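PDB 2YHE: Sec-alkyl sulfatase from Pseudomonas sp. dsm 6611, which hydrolyses secondary alkyl sulfates enantioselectively and with strict inversion of configuration, turning (R)-sulfate esters into (S)-alcohols and inorganic sulfate. Local coordinates for the interface of chains A and B. Sequence-based numbering; all coordinates share one arbitrary frame. Chains: chain A/B, Sec-alkyl sulfatase.

Contacts 1 and 2 are neighbouring patches of the homodimer interface, the centres of their C-alpha atoms about 10 Å apart. Both set helix 362-388 of chain A against strand 591-596 of chain B; contact 1 adds the turn before that strand, contact 2 the end of strand 581-588. A:Asp374 and B:Val591 belong to both. Contact 1 is mostly apolar, with a backbone-to-amide hydrogen bond, and brings in the 3-10 helix 405-409; contact 2 is a network of charges that reaches helix 330-344. The interface is two-fold symmetric, so each patch recurs with the chains exchanged, and the C-terminal region of each subunit packs on its partner.

Contact 1: the interface of chains A and B. Residues chain A 374, 378, 382, 404-407; chain B 562, 566, 589, 591.
B:Asn589, in the turn between strands 581-588 and 591-596, presses its amide against the start of the 3-10 helix 405-409 of chain A. Its side-chain oxygen OD1 accepts a hydrogen bond from the backbone N of A:Glu406 at 2.8 Å, fairly straight at 156° on the hydrogen. The N-H comes down on the carbonyl from above its plane, 59° out of it, so the bond does not follow a lone pair. At the other end of the amide, B:Asn589 ND2 lies against the branch of A:Leu407, 3.6 Å from its CD2, and the two side chains cross obliquely. Beside this polar grip runs an apolar seam. A:Pro404 turns its CB to the methyl CG2 of B:Thr562 at 3.6 Å, and the same CB also touches CG2 of B:Val566. The B:Thr562 methyl, anti to its own backbone N, reaches A:Phe378 as well, meeting CE1 on the ring at 3.9 Å. B:Val591 stands at the base of that ring: its CG2 meets A:Phe378 CB at 3.6 Å, while its CG1, anti to the backbone N, rests 3.6 Å from the carbonyl O of A:Asp374 on helix 362-388. Farther along the helix, the aliphatic CD of A:Arg382 passes obliquely by B:Thr562. The second shell fixes the A:Phe378 ring from within chain A. Its CG is anti to the backbone N (chi1 167°), and the ring is sandwiched, with A:Arg382 CB offset toward the rim on one face and A:Pro404 CD 3.4 Å above the centre of the other.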
loop_
_atom_site.group_PDB
_atom_site.type_symbol
_atom_site.label_atom_id
_atom_site.label_comp_id
_atom_site.label_asym_id
_atom_site.label_seq_id
_atom_site.Cartn_x
_atom_site.Cartn_y
_atom_site.Cartn_z
ATOM N N ASP A 374 -0.149 -20.247 -9.399
ATOM C CA ASP A 374 0.557 -20.791 -8.238
ATOM C C ASP A 374 1.671 -19.863 -7.734
ATOM O O ASP A 374 1.776 -19.632 -6.527
ATOM C CB ASP A 374 1.057 -22.206 -8.513
ATOM C CG ASP A 374 -0.035 -23.260 -8.666
ATOM O OD1 ASP A 374 -1.194 -22.957 -8.365
ATOM O OD2 ASP A 374 0.295 -24.400 -9.018
ATOM N N PHE A 378 1.434 -18.312 -4.111
ATOM C CA PHE A 378 2.514 -18.654 -3.198
ATOM C C PHE A 378 3.074 -17.394 -2.558
ATOM O O PHE A 378 3.220 -17.350 -1.336
ATOM C CB PHE A 378 3.623 -19.422 -3.937
ATOM C CG PHE A 378 4.913 -19.541 -3.169
ATOM C CD1 PHE A 378 5.029 -20.425 -2.098
ATOM C CD2 PHE A 378 5.997 -18.723 -3.473
ATOM C CE1 PHE A 378 6.223 -20.511 -1.367
ATOM C CE2 PHE A 378 7.178 -18.795 -2.734
ATOM C CZ PHE A 378 7.289 -19.696 -1.694
ATOM N N ARG A 382 2.472 -17.634 1.337
ATOM C CA ARG A 382 3.711 -17.913 2.077
ATOM C C ARG A 382 4.072 -16.741 2.990
ATOM O O ARG A 382 4.419 -16.963 4.155
ATOM C CB ARG A 382 4.875 -18.271 1.139
ATOM C CG ARG A 382 6.121 -18.714 1.882
ATOM C CD ARG A 382 6.073 -20.149 2.359
ATOM N NE ARG A 382 7.271 -20.486 3.126
ATOM C CZ ARG A 382 7.290 -20.845 4.408
ATOM N NH1 ARG A 382 6.159 -20.895 5.113
ATOM N NH2 ARG A 382 8.436 -21.189 4.989
ATOM N N PRO A 404 8.379 -22.820 -4.840
ATOM C CA PRO A 404 8.275 -24.228 -4.400
ATOM C C PRO A 404 8.039 -25.256 -5.497
ATOM O O PRO A 404 7.516 -24.931 -6.560
ATOM C CB PRO A 404 7.116 -24.187 -3.414
ATOM C CG PRO A 404 6.216 -23.122 -3.973
ATOM C CD PRO A 404 7.120 -22.082 -4.616
ATOM N N GLY A 405 8.404 -26.502 -5.203
ATOM C CA GLY A 405 8.283 -27.640 -6.109
ATOM C C GLY A 405 8.800 -27.375 -7.516
ATOM O O GLY A 405 9.913 -26.848 -7.697
ATOM N N GLU A 406 7.960 -27.705 -8.518
ATOM C CA GLU A 406 8.244 -27.565 -9.945
ATOM C C GLU A 406 8.321 -26.149 -10.451
ATOM O O GLU A 406 8.804 -25.939 -11.568
ATOM C CB GLU A 406 7.246 -28.375 -10.772
ATOM C CG GLU A 406 7.522 -29.875 -10.711
ATOM C CD GLU A 406 8.989 -30.265 -10.855
ATOM O OE1 GLU A 406 9.562 -30.009 -11.943
ATOM O OE2 GLU A 406 9.582 -30.750 -9.856
ATOM N N LEU A 407 7.852 -25.162 -9.643
ATOM C CA LEU A 407 7.857 -23.761 -10.038
ATOM C C LEU A 407 9.262 -23.221 -10.187
ATOM O O LEU A 407 9.504 -22.363 -11.030
ATOM C CB LEU A 407 7.008 -22.902 -9.088
ATOM C CG LEU A 407 5.548 -23.311 -8.904
ATOM C CD1 LEU A 407 4.906 -22.444 -7.856
ATOM C CD2 LEU A 407 4.744 -23.261 -10.228
ATOM N N THR B 562 3.857 -24.987 3.180
ATOM C CA THR B 562 4.377 -25.254 1.828
ATOM C C THR B 562 5.498 -26.320 1.807
ATOM O O THR B 562 5.493 -27.204 0.949
ATOM C CB THR B 562 4.792 -23.949 1.149
ATOM O OG1 THR B 562 3.678 -23.059 1.080
ATOM C CG2 THR B 562 5.383 -24.159 -0.228
ATOM N N VAL B 566 4.829 -29.810 -0.243
ATOM C CA VAL B 566 5.512 -30.116 -1.497
ATOM C C VAL B 566 5.719 -31.635 -1.595
ATOM O O VAL B 566 6.199 -32.264 -0.639
ATOM C CB VAL B 566 6.806 -29.286 -1.724
ATOM C CG1 VAL B 566 7.670 -29.871 -2.841
ATOM C CG2 VAL B 566 6.466 -27.830 -2.043
ATOM N N ASN B 589 2.363 -27.984 -5.871
ATOM C CA ASN B 589 3.675 -27.452 -5.482
ATOM C C ASN B 589 3.635 -26.754 -4.104
ATOM O O ASN B 589 4.299 -25.743 -3.901
ATOM C CB ASN B 589 4.227 -26.489 -6.563
ATOM C CG ASN B 589 4.421 -27.106 -7.920
ATOM O OD1 ASN B 589 5.170 -28.079 -8.101
ATOM N ND2 ASN B 589 3.783 -26.528 -8.918
ATOM N N VAL B 591 1.106 -25.169 -2.909
ATOM C CA VAL B 591 0.295 -23.963 -3.064
ATOM C C VAL B 591 -1.182 -24.349 -3.118
ATOM O O VAL B 591 -1.582 -25.164 -3.960
ATOM C CB VAL B 591 0.717 -23.058 -4.251
ATOM C CG1 VAL B 591 -0.067 -21.762 -4.256
ATOM C CG2 VAL B 591 2.210 -22.770 -4.222
#

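Contact 2: the interface of chains A and B. Residues chain A 338, 341, 373-374, 377; chain B 588, 591, 593-595.
Two helices of chain A, 330-344 and 362-388, lie across strand 591-596 and the end of strand 581-588 in the C-terminal region of chain B, and a chain of salt bridges ties them together at this dimer interface of a type III sulfatase. B:Arg595, extended from CG to NE, points its NH2 at A:Asp338 OD1, 2.9 Å away. That carboxylate oxygen lies in the guanidinium plane but is met from above its own carboxylate plane, the two groups being turned 48° apart; the bonds from NE are weak. A:Arg373 NH1 reaches the same OD1 at 2.9 Å, so two arginines from opposite subunits grip one oxygen. The like charges of A:Arg373 NH1 and B:Arg595 NH2, 4.0 Å apart, are probably offset by the shared aspartate. Bent at chi3 (59°), A:Arg373 also turns its NE and NH2 side-on to A:Asp374 OD1, which takes both, the NE bond being 2.9 Å. The other oxygen, A:Asp374 OD2, offers its syn lone pair to B:Arg588 NE at 2.8 Å, a nearly straight bond (172°). B:Thr593 sits over one face of the A:Arg373 guanidinium, its hydroxyl OG1 above the plane and toward the rim. From there OG1 is bridged by a water to A:Asp338 OD2, while the methyl CG2 of B:Thr593 packs 3.8 Å from A:Ala377 CB.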
loop_
_atom_site.group_PDB
_atom_site.type_symbol
_atom_site.label_atom_id
_atom_site.label_comp_id
_atom_site.label_asym_id
_atom_site.label_seq_id
_atom_site.Cartn_x
_atom_site.Cartn_y
_atom_site.Cartn_z
ATOM N N ASP A 338 -6.410 -17.734 -12.521
ATOM C CA ASP A 338 -7.216 -18.949 -12.399
ATOM C C ASP A 338 -8.534 -18.787 -13.118
ATOM O O ASP A 338 -8.954 -19.712 -13.815
ATOM C CB ASP A 338 -7.472 -19.282 -10.931
ATOM C CG ASP A 338 -7.782 -20.752 -10.670
ATOM O OD1 ASP A 338 -7.252 -21.612 -11.411
ATOM O OD2 ASP A 338 -8.462 -21.044 -9.652
ATOM N N LEU A 341 -7.860 -19.245 -16.714
ATOM C CA LEU A 341 -7.583 -20.661 -16.938
ATOM C C LEU A 341 -8.873 -21.481 -16.989
ATOM O O LEU A 341 -9.005 -22.376 -17.834
ATOM C CB LEU A 341 -6.616 -21.200 -15.877
ATOM C CG LEU A 341 -6.264 -22.695 -15.934
ATOM C CD1 LEU A 341 -5.636 -23.077 -17.251
ATOM C CD2 LEU A 341 -5.331 -23.061 -14.827
ATOM N N ARG A 373 -0.529 -18.692 -11.772
ATOM C CA ARG A 373 -1.450 -18.617 -10.640
ATOM C C ARG A 373 -0.779 -19.063 -9.363
ATOM O O ARG A 373 -0.804 -18.334 -8.361
ATOM C CB ARG A 373 -2.658 -19.493 -10.929
ATOM C CG ARG A 373 -3.627 -19.579 -9.780
ATOM C CD ARG A 373 -4.410 -20.867 -9.822
ATOM N NE ARG A 373 -3.559 -22.052 -9.764
ATOM C CZ ARG A 373 -3.868 -23.217 -10.311
ATOM N NH1 ARG A 373 -5.012 -23.370 -10.954
ATOM N NH2 ARG A 373 -3.041 -24.238 -10.216
ATOM N N ASP A 374 -0.149 -20.247 -9.399
ATOM C CA ASP A 374 0.557 -20.791 -8.238
ATOM C C ASP A 374 1.671 -19.863 -7.734
ATOM O O ASP A 374 1.776 -19.632 -6.527
ATOM C CB ASP A 374 1.057 -22.206 -8.513
ATOM C CG ASP A 374 -0.035 -23.260 -8.666
ATOM O OD1 ASP A 374 -1.194 -22.957 -8.365
ATOM O OD2 ASP A 374 0.295 -24.400 -9.018
ATOM N N ALA A 377 -0.127 -16.857 -5.943
ATOM C CA ALA A 377 -0.760 -17.397 -4.734
ATOM C C ALA A 377 0.305 -17.745 -3.688
ATOM O O ALA A 377 0.113 -17.466 -2.515
ATOM C CB ALA A 377 -1.594 -18.624 -5.081
ATOM N N ARG B 588 -1.069 -27.766 -5.314
ATOM C CA ARG B 588 -0.029 -27.993 -6.319
ATOM C C ARG B 588 1.236 -27.257 -5.924
ATOM O O ARG B 588 1.185 -26.047 -5.651
ATOM C CB ARG B 588 -0.530 -27.522 -7.707
ATOM C CG ARG B 588 0.096 -28.275 -8.879
ATOM C CD ARG B 588 -0.519 -27.883 -10.204
ATOM N NE ARG B 588 0.090 -26.642 -10.666
ATOM C CZ ARG B 588 0.649 -26.454 -11.855
ATOM N NH1 ARG B 588 0.588 -27.401 -12.784
ATOM N NH2 ARG B 588 1.203 -25.293 -12.151
ATOM N N VAL B 591 1.106 -25.169 -2.909
ATOM C CA VAL B 591 0.295 -23.963 -3.064
ATOM C C VAL B 591 -1.182 -24.349 -3.118
ATOM O O VAL B 591 -1.582 -25.164 -3.960
ATOM C CB VAL B 591 0.717 -23.058 -4.251
ATOM C CG1 VAL B 591 -0.067 -21.762 -4.256
ATOM C CG2 VAL B 591 2.210 -22.770 -4.222
ATOM N N THR B 593 -5.014 -23.362 -3.785
ATOM C CA THR B 593 -5.956 -22.509 -4.510
ATOM C C THR B 593 -7.347 -23.188 -4.541
ATOM O O THR B 593 -7.468 -24.419 -4.390
ATOM C CB THR B 593 -5.440 -22.113 -5.876
ATOM O OG1 THR B 593 -5.218 -23.285 -6.659
ATOM C CG2 THR B 593 -4.194 -21.269 -5.791
ATOM N N GLN B 594 -8.393 -22.372 -4.710
ATOM C CA GLN B 594 -9.770 -22.866 -4.718
ATOM C C GLN B 594 -10.609 -22.220 -5.804
ATOM O O GLN B 594 -10.317 -21.100 -6.240
ATOM C CB GLN B 594 -10.424 -22.626 -3.344
ATOM C CG GLN B 594 -10.220 -21.220 -2.797
ATOM C CD GLN B 594 -11.249 -20.777 -1.821
ATOM O OE1 GLN B 594 -12.411 -21.201 -1.857
ATOM N NE2 GLN B 594 -10.858 -19.858 -0.958
ATOM N N ARG B 595 -11.651 -22.931 -6.224
ATOM C CA ARG B 595 -12.622 -22.454 -7.200
ATOM C C ARG B 595 -14.010 -22.608 -6.585
ATOM O O ARG B 595 -14.374 -23.700 -6.150
ATOM C CB ARG B 595 -12.509 -23.198 -8.553
ATOM C CG ARG B 595 -11.292 -22.800 -9.351
ATOM C CD ARG B 595 -11.254 -23.511 -10.678
ATOM N NE ARG B 595 -9.975 -23.324 -11.361
ATOM C CZ ARG B 595 -9.623 -23.955 -12.472
ATOM N NH1 ARG B 595 -10.447 -24.824 -13.039
ATOM N NH2 ARG B 595 -8.443 -23.731 -13.021
HETATM O O HOH W 1 -7.663 -23.353 -8.297
#